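Local atomic coordinates of citrinin polyketide synthase (Monascus purpureus, PDB entry 5MPT), a protein that builds the polyketide precursor of the mycotoxin citrinin from malonyl-CoA units, this piece being its C-methyltransferase (CMeT) domain, with bound S-adenosyl-L-homocysteine. Residues R87-I92 with D151-K156; S147-C152 with F327-G332. One frame throughout, in Å; residues are numbered along the deposited sequence.

Contact 1: R87-I92 with D151-K156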
ATOM      1  N   ARG A  87     -18.092  -0.625  -8.906  1.00 30.07           N
ATOM      2  CA  ARG A  87     -17.297   0.528  -8.492  1.00 30.16           C
ATOM      3  C   ARG A  87     -15.956   0.558  -9.220  1.00 31.52           C
ATOM      4  O   ARG A  87     -15.507   1.614  -9.688  1.00 33.96           O
ATOM      5  CB  ARG A  87     -17.110   0.500  -6.972  1.00 29.18           C
ATOM      6  CG  ARG A  87     -18.430   0.754  -6.215  1.00 30.58           C
ATOM      7  CD  ARG A  87     -18.296   0.491  -4.719  1.00 32.20           C
ATOM      8  NE  ARG A  87     -18.142  -0.934  -4.475  1.00 31.98           N
ATOM      9  CZ  ARG A  87     -17.958  -1.479  -3.283  1.00 31.52           C
ATOM     10  NH1 ARG A  87     -17.903  -0.711  -2.197  1.00 32.23           N
ATOM     11  NH2 ARG A  87     -17.833  -2.793  -3.175  1.00 30.02           N
ATOM     12  N   PHE A  88     -15.290  -0.596  -9.294  1.00 26.32           N
ATOM     13  CA  PHE A  88     -14.058  -0.727 -10.073  1.00 25.95           C
ATOM     14  C   PHE A  88     -14.253  -0.299 -11.525  1.00 28.20           C
ATOM     15  O   PHE A  88     -13.453   0.473 -12.076  1.00 28.92           O
ATOM     16  CB  PHE A  88     -13.594  -2.179  -9.980  1.00 26.32           C
ATOM     17  CG  PHE A  88     -12.322  -2.484 -10.709  1.00 27.17           C
ATOM     18  CD1 PHE A  88     -11.209  -1.683 -10.589  1.00 23.80           C
ATOM     19  CD2 PHE A  88     -12.242  -3.619 -11.501  1.00 30.36           C
ATOM     20  CE1 PHE A  88     -10.046  -2.008 -11.245  1.00 24.32           C
ATOM     21  CE2 PHE A  88     -11.093  -3.943 -12.142  1.00 31.27           C
ATOM     22  CZ  PHE A  88      -9.975  -3.134 -12.002  1.00 27.90           C
ATOM     23  N   MET A  89     -15.308  -0.794 -12.180  1.00 28.42           N
ATOM     24  CA  MET A  89     -15.420  -0.484 -13.591  1.00 25.23           C
ATOM     25  C   MET A  89     -15.732   0.981 -13.820  1.00 27.87           C
ATOM     26  O   MET A  89     -15.357   1.527 -14.860  1.00 29.90           O
ATOM     27  CB  MET A  89     -16.460  -1.383 -14.260  1.00 22.69           C
ATOM     28  CG  MET A  89     -15.965  -2.828 -14.337  1.00 24.17           C
ATOM     29  SD  MET A  89     -14.464  -3.022 -15.302  1.00 25.89           S
ATOM     30  CE  MET A  89     -15.010  -2.427 -16.910  1.00 24.24           C
ATOM     31  N   ASN A  90     -16.390   1.645 -12.874  1.00 28.89           N
ATOM     32  CA  ASN A  90     -16.526   3.094 -12.988  1.00 33.79           C
ATOM     33  C   ASN A  90     -15.163   3.784 -12.906  1.00 34.36           C
ATOM     34  O   ASN A  90     -14.920   4.786 -13.593  1.00 37.08           O
ATOM     35  CB  ASN A  90     -17.470   3.615 -11.909  1.00 39.91           C
ATOM     36  CG  ASN A  90     -18.896   3.129 -12.097  1.00 50.16           C
ATOM     37  OD1 ASN A  90     -19.359   2.918 -13.226  1.00 51.07           O
ATOM     38  ND2 ASN A  90     -19.600   2.937 -10.989  1.00 57.55           N
ATOM     39  N   LEU A  91     -14.251   3.252 -12.088  1.00 31.70           N
ATOM     40  CA  LEU A  91     -12.880   3.768 -12.052  1.00 30.69           C
ATOM     41  C   LEU A  91     -12.154   3.468 -13.363  1.00 28.00           C
ATOM     42  O   LEU A  91     -11.429   4.320 -13.889  1.00 28.12           O
ATOM     43  CB  LEU A  91     -12.135   3.160 -10.871  1.00 32.20           C
ATOM     44  CG  LEU A  91     -10.757   3.645 -10.433  1.00 33.93           C
ATOM     45  CD1 LEU A  91     -10.618   3.341  -8.938  1.00 35.96           C
ATOM     46  CD2 LEU A  91      -9.658   2.956 -11.220  1.00 31.93           C
ATOM     47  N   ILE A  92     -12.374   2.271 -13.918  1.00 26.56           N
ATOM     48  CA  ILE A  92     -11.767   1.882 -15.198  1.00 25.32           C
ATOM     49  C   ILE A  92     -12.216   2.812 -16.321  1.00 27.42           C
ATOM     50  O   ILE A  92     -11.408   3.245 -17.161  1.00 26.80           O
ATOM     51  CB  ILE A  92     -12.108   0.413 -15.508  1.00 24.45           C
ATOM     52  CG1 ILE A  92     -11.351  -0.525 -14.554  1.00 25.04           C
ATOM     53  CG2 ILE A  92     -11.779   0.079 -16.983  1.00 25.04           C
ATOM     54  CD1 ILE A  92      -9.804  -0.433 -14.692  1.00 25.25           C
ATOM     55  N   ASP A 151     -11.112 -11.634 -18.841  1.00 27.65           N
ATOM     56  CA  ASP A 151     -11.471 -12.844 -18.104  1.00 27.77           C
ATOM     57  C   ASP A 151     -11.766 -12.550 -16.634  1.00 25.02           C
ATOM     58  O   ASP A 151     -12.690 -13.144 -16.059  1.00 24.98           O
ATOM     59  CB  ASP A 151     -10.369 -13.894 -18.234  1.00 32.46           C
ATOM     60  CG  ASP A 151     -10.399 -14.589 -19.563  1.00 35.77           C
ATOM     61  OD1 ASP A 151     -11.313 -14.264 -20.355  1.00 35.21           O
ATOM     62  OD2 ASP A 151      -9.536 -15.457 -19.808  1.00 38.56           O
ATOM     63  N   CYS A 152     -10.990 -11.654 -15.998  1.00 24.43           N
ATOM     64  CA  CYS A 152     -11.217 -11.339 -14.586  1.00 24.30           C
ATOM     65  C   CYS A 152     -12.537 -10.611 -14.373  1.00 22.94           C
ATOM     66  O   CYS A 152     -13.319 -10.985 -13.496  1.00 24.18           O
ATOM     67  CB  CYS A 152     -10.064 -10.493 -14.010  1.00 27.75           C
ATOM     68  SG  CYS A 152      -8.573 -11.418 -13.760  1.00 28.29           S
ATOM     69  N   ILE A 153     -12.812  -9.558 -15.144  1.00 22.08           N
ATOM     70  CA  ILE A 153     -13.998  -8.791 -14.811  1.00 20.62           C
ATOM     71  C   ILE A 153     -15.272  -9.558 -15.118  1.00 21.74           C
ATOM     72  O   ILE A 153     -16.306  -9.231 -14.542  1.00 21.42           O
ATOM     73  CB  ILE A 153     -14.040  -7.420 -15.492  1.00 18.85           C
ATOM     74  CG1 ILE A 153     -14.058  -7.511 -17.002  1.00 20.89           C
ATOM     75  CG2 ILE A 153     -12.774  -6.556 -15.050  1.00 18.97           C
ATOM     76  CD1 ILE A 153     -14.139  -6.136 -17.688  1.00 24.25           C
ATOM     77  N   THR A 154     -15.227 -10.577 -15.993  1.00 24.51           N
ATOM     78  CA  THR A 154     -16.410 -11.408 -16.249  1.00 23.81           C
ATOM     79  C   THR A 154     -16.488 -12.649 -15.369  1.00 25.77           C
ATOM     80  O   THR A 154     -17.524 -13.315 -15.363  1.00 27.83           O
ATOM     81  CB  THR A 154     -16.457 -11.830 -17.715  1.00 24.15           C
ATOM     82  OG1 THR A 154     -15.303 -12.597 -18.068  1.00 24.57           O
ATOM     83  CG2 THR A 154     -16.554 -10.625 -18.567  1.00 22.98           C
ATOM     84  N   GLY A 155     -15.457 -12.950 -14.584  1.00 25.44           N
ATOM     85  CA  GLY A 155     -15.480 -14.083 -13.693  1.00 27.10           C
ATOM     86  C   GLY A 155     -14.825 -15.337 -14.225  1.00 28.27           C
ATOM     87  O   GLY A 155     -14.772 -16.334 -13.501  1.00 29.82           O
ATOM     88  N   LYS A 156     -14.376 -15.348 -15.479  1.00 27.95           N
ATOM     89  CA  LYS A 156     -13.716 -16.549 -15.988  1.00 32.89           C
ATOM     90  C   LYS A 156     -12.400 -16.803 -15.266  1.00 36.46           C
ATOM     91  O   LYS A 156     -11.988 -17.957 -15.123  1.00 41.30           O
ATOM     92  CB  LYS A 156     -13.484 -16.431 -17.492  1.00 36.76           C
ATOM     93  CG  LYS A 156     -12.865 -17.661 -18.109  1.00 44.82           C
ATOM     94  CD  LYS A 156     -12.700 -17.502 -19.599  1.00 54.26           C
ATOM     95  CE  LYS A 156     -11.995 -18.692 -20.198  1.00 64.41           C
ATOM     96  NZ  LYS A 156     -11.819 -18.499 -21.660  1.00 71.68           N
TER
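Met89 of helix 86-98 and Ile153 of the short helix 149-154 meet with their side chains crossing at about a right angle. The sulfur SD of Met89 lies 3.9 Å from both Ile153 CG2 and Ile153 CD1, touching the two branches of the isoleucine at once, while the methyl CE of Met89 reaches Ile153 CD1, again at 3.9 Å. Phe88 adds a looser touch, its ring atom CE2 standing 4.3 Å from Ile153 CG2. All three side chains are buried and the interaction is wholly apolar. Ile153 holds CG1 between its own backbone N and carbonyl carbon (chi1 61°), which carries CD1 out to the methionine methyl. The methionine chain bends at chi2 and again at chi3 (-61° each), folding its sulfur and methyl into a compact end. Helix 86-98 falls in the helix-turn-helix-like family region of the methyltransferase, and the contact fastens it to the last turn of helix 149-154. That turn closes in a Schellman motif: Gly155, with positive phi, follows the helix and its N bonds to Cys152 O. Further out, Ile92, one turn along from Phe88, lays CG1 over one face of the phenylalanine ring, 3.8 Å above its plane and offset toward the rim. Phe60 of helix 40-62 packs on Met89, Leu63 touches Ile153, and the Ile153 backbone is hydrogen-bonded to that of Leu82.

Contact 2: S147-C152 with F327-G332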
ATOM      1  N   SER A 147      -3.281  -8.632 -18.779  1.00 26.55           N
ATOM      2  CA  SER A 147      -3.456  -9.481 -19.951  1.00 27.55           C
ATOM      3  C   SER A 147      -4.646 -10.410 -19.807  1.00 27.46           C
ATOM      4  O   SER A 147      -5.085 -10.977 -20.808  1.00 26.81           O
ATOM      5  CB  SER A 147      -2.204 -10.318 -20.193  1.00 30.27           C
ATOM      6  OG  SER A 147      -2.043 -11.258 -19.143  1.00 32.17           O
ATOM      7  N   LYS A 148      -5.159 -10.604 -18.593  1.00 25.33           N
ATOM      8  CA  LYS A 148      -6.329 -11.436 -18.361  1.00 26.35           C
ATOM      9  C   LYS A 148      -7.504 -10.600 -17.860  1.00 25.24           C
ATOM     10  O   LYS A 148      -8.370 -11.097 -17.136  1.00 24.59           O
ATOM     11  CB  LYS A 148      -6.022 -12.557 -17.363  1.00 30.82           C
ATOM     12  CG  LYS A 148      -4.784 -13.390 -17.666  1.00 40.63           C
ATOM     13  CD  LYS A 148      -5.033 -14.575 -18.571  1.00 52.39           C
ATOM     14  CE  LYS A 148      -3.760 -15.415 -18.716  1.00 61.72           C
ATOM     15  NZ  LYS A 148      -2.606 -14.645 -19.306  1.00 65.63           N
ATOM     16  N   PHE A 149      -7.549  -9.330 -18.254  1.00 25.52           N
ATOM     17  CA  PHE A 149      -8.481  -8.389 -17.639  1.00 22.95           C
ATOM     18  C   PHE A 149      -9.923  -8.704 -17.999  1.00 21.75           C
ATOM     19  O   PHE A 149     -10.804  -8.661 -17.134  1.00 23.98           O
ATOM     20  CB  PHE A 149      -8.137  -6.960 -18.049  1.00 22.21           C
ATOM     21  CG  PHE A 149      -8.849  -5.927 -17.241  1.00 25.45           C
ATOM     22  CD1 PHE A 149      -8.452  -5.674 -15.946  1.00 27.69           C
ATOM     23  CD2 PHE A 149      -9.889  -5.194 -17.766  1.00 25.58           C
ATOM     24  CE1 PHE A 149      -9.098  -4.743 -15.178  1.00 26.74           C
ATOM     25  CE2 PHE A 149     -10.547  -4.249 -16.999  1.00 25.89           C
ATOM     26  CZ  PHE A 149     -10.118  -4.009 -15.700  1.00 25.01           C
ATOM     27  N   ALA A 150     -10.197  -9.006 -19.269  1.00 22.75           N
ATOM     28  CA  ALA A 150     -11.555  -9.373 -19.651  1.00 24.64           C
ATOM     29  C   ALA A 150     -11.992 -10.633 -18.917  1.00 26.72           C
ATOM     30  O   ALA A 150     -13.117 -10.706 -18.389  1.00 25.61           O
ATOM     31  CB  ALA A 150     -11.645  -9.544 -21.175  1.00 25.11           C
ATOM     32  N   ASP A 151     -11.112 -11.634 -18.841  1.00 27.65           N
ATOM     33  CA  ASP A 151     -11.471 -12.844 -18.104  1.00 27.77           C
ATOM     34  C   ASP A 151     -11.766 -12.550 -16.634  1.00 25.02           C
ATOM     35  O   ASP A 151     -12.690 -13.144 -16.059  1.00 24.98           O
ATOM     36  CB  ASP A 151     -10.369 -13.894 -18.234  1.00 32.46           C
ATOM     37  CG  ASP A 151     -10.399 -14.589 -19.563  1.00 35.77           C
ATOM     38  OD1 ASP A 151     -11.313 -14.264 -20.355  1.00 35.21           O
ATOM     39  OD2 ASP A 151      -9.536 -15.457 -19.808  1.00 38.56           O
ATOM     40  N   CYS A 152     -10.990 -11.654 -15.998  1.00 24.43           N
ATOM     41  CA  CYS A 152     -11.217 -11.339 -14.586  1.00 24.30           C
ATOM     42  C   CYS A 152     -12.537 -10.611 -14.373  1.00 22.94           C
ATOM     43  O   CYS A 152     -13.319 -10.985 -13.496  1.00 24.18           O
ATOM     44  CB  CYS A 152     -10.064 -10.493 -14.010  1.00 27.75           C
ATOM     45  SG  CYS A 152      -8.573 -11.418 -13.760  1.00 28.29           S
ATOM     46  N   PHE A 327      -5.204  -3.937  -7.996  1.00 27.25           N
ATOM     47  CA  PHE A 327      -5.847  -4.264  -6.739  1.00 24.77           C
ATOM     48  C   PHE A 327      -7.339  -4.043  -6.788  1.00 25.01           C
ATOM     49  O   PHE A 327      -8.074  -4.689  -6.028  1.00 24.57           O
ATOM     50  CB  PHE A 327      -5.207  -3.455  -5.614  1.00 23.08           C
ATOM     51  CG  PHE A 327      -3.827  -3.926  -5.265  1.00 26.71           C
ATOM     52  CD1 PHE A 327      -2.718  -3.428  -5.914  1.00 26.35           C
ATOM     53  CD2 PHE A 327      -3.642  -4.851  -4.247  1.00 31.05           C
ATOM     54  CE1 PHE A 327      -1.439  -3.875  -5.599  1.00 28.87           C
ATOM     55  CE2 PHE A 327      -2.360  -5.281  -3.904  1.00 32.86           C
ATOM     56  CZ  PHE A 327      -1.269  -4.801  -4.576  1.00 31.25           C
ATOM     57  N   GLY A 328      -7.817  -3.206  -7.708  1.00 26.14           N
ATOM     58  CA  GLY A 328      -9.235  -3.008  -7.809  1.00 26.14           C
ATOM     59  C   GLY A 328      -9.986  -4.255  -8.215  1.00 27.52           C
ATOM     60  O   GLY A 328     -11.206  -4.305  -8.037  1.00 29.30           O
ATOM     61  N   LEU A 329      -9.281  -5.277  -8.704  1.00 25.66           N
ATOM     62  CA  LEU A 329      -9.878  -6.564  -9.025  1.00 25.33           C
ATOM     63  C   LEU A 329     -10.161  -7.411  -7.792  1.00 26.47           C
ATOM     64  O   LEU A 329     -10.806  -8.464  -7.933  1.00 30.18           O
ATOM     65  CB  LEU A 329      -8.958  -7.385  -9.922  1.00 25.18           C
ATOM     66  CG  LEU A 329      -8.712  -6.933 -11.355  1.00 29.54           C
ATOM     67  CD1 LEU A 329      -7.616  -7.772 -11.945  1.00 28.20           C
ATOM     68  CD2 LEU A 329      -9.997  -7.088 -12.149  1.00 34.44           C
ATOM     69  N   LEU A 330      -9.697  -6.990  -6.616  1.00 27.36           N
ATOM     70  CA  LEU A 330      -9.685  -7.829  -5.428  1.00 29.50           C
ATOM     71  C   LEU A 330     -10.719  -7.332  -4.431  1.00 31.02           C
ATOM     72  O   LEU A 330     -10.786  -6.130  -4.140  1.00 31.07           O
ATOM     73  CB  LEU A 330      -8.298  -7.828  -4.790  1.00 31.77           C
ATOM     74  CG  LEU A 330      -7.191  -8.191  -5.779  1.00 35.37           C
ATOM     75  CD1 LEU A 330      -5.821  -8.016  -5.149  1.00 34.53           C
ATOM     76  CD2 LEU A 330      -7.360  -9.619  -6.298  1.00 38.13           C
ATOM     77  N   GLU A 331     -11.488  -8.278  -3.876  1.00 33.62           N
ATOM     78  CA  GLU A 331     -12.513  -7.938  -2.895  1.00 32.39           C
ATOM     79  C   GLU A 331     -11.949  -7.118  -1.744  1.00 32.09           C
ATOM     80  O   GLU A 331     -12.656  -6.267  -1.188  1.00 29.55           O
ATOM     81  CB  GLU A 331     -13.164  -9.220  -2.359  1.00 35.70           C
ATOM     82  CG  GLU A 331     -13.950 -10.046  -3.356  1.00 45.38           C
ATOM     83  CD  GLU A 331     -14.940 -10.969  -2.673  1.00 57.53           C
ATOM     84  OE1 GLU A 331     -15.283 -10.698  -1.504  1.00 66.82           O
ATOM     85  OE2 GLU A 331     -15.376 -11.963  -3.289  1.00 57.38           O
ATOM     86  N   GLY A 332     -10.685  -7.342  -1.383  1.00 32.22           N
ATOM     87  CA  GLY A 332     -10.039  -6.653  -0.268  1.00 31.85           C
ATOM     88  C   GLY A 332      -9.835  -5.170  -0.469  1.00 29.05           C
ATOM     89  O   GLY A 332      -9.504  -4.479   0.495  1.00 29.21           O
TER
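Leu329 points its isobutyl group at the start of helix 149-154, where its branch CD2 is shared by two residues one turn apart: it lies 3.9 Å from Phe149 CE1 and equally 3.9 Å from Cys152 CB. The ring of Phe149 and the leucine side chain cross obliquely, CD2 approaching on a slant at the CE1 corner. The other branch, CD1, sits beside the thiol, 4.2 Å from Cys152 SG, so the CB-SG bond of the cysteine runs alongside the two methyls, CB by CD2 and SG by CD1. The first bond of the Phe149 side chain points neither at Leu329 nor away from it; with CG anti to the backbone N (chi1 -168°), the ring reaches across to the leucine. All three side chains are buried. Leu329 belongs to a type I beta turn, Phe327 to Leu330, closed by Leu330 N bonding to Phe327 O at 2.9 Å, and this turn leads out of helix 321-327 in the predicted CMeT region. Lys148 takes the N-cap position of the opposing helix, whose first turn is tied by Cys152 N to Lys148 O, also 2.9 Å. The Phe149 ring additionally stacks with Phe325 of helix 321-327 and rests on Ala59 of helix 40-62. Leu162 of helix 159-164 touches Cys152, and on the side of the turn the Gly328 carbonyl accepts a hydrogen bond from Trp334 NE1.

In the fold
The centres of contacts 1 and 2 are about 6 Å apart, and the two merge into one buried apolar cluster. Both draw on helix 149-154 and share Asp151 and Cys152. Phe88 of contact 1 bridges to contact 2, its CE2 3.3 Å from Leu329 CD2 and its CZ 3.7 Å from Phe149 CE1, while Ile92 CD1 meets Phe149 CZ at 3.7 Å. Along the chain come helix 86-98, then helix 149-154, and, 175 residues beyond, the turn after helix 321-327. The later segment returns, after five of the seven strands of the mixed sheet, to join the earlier helices, tying the largely helical N-terminal part to the predicted methyltransferase region of the same CMeT domain, away from the catalytic residues.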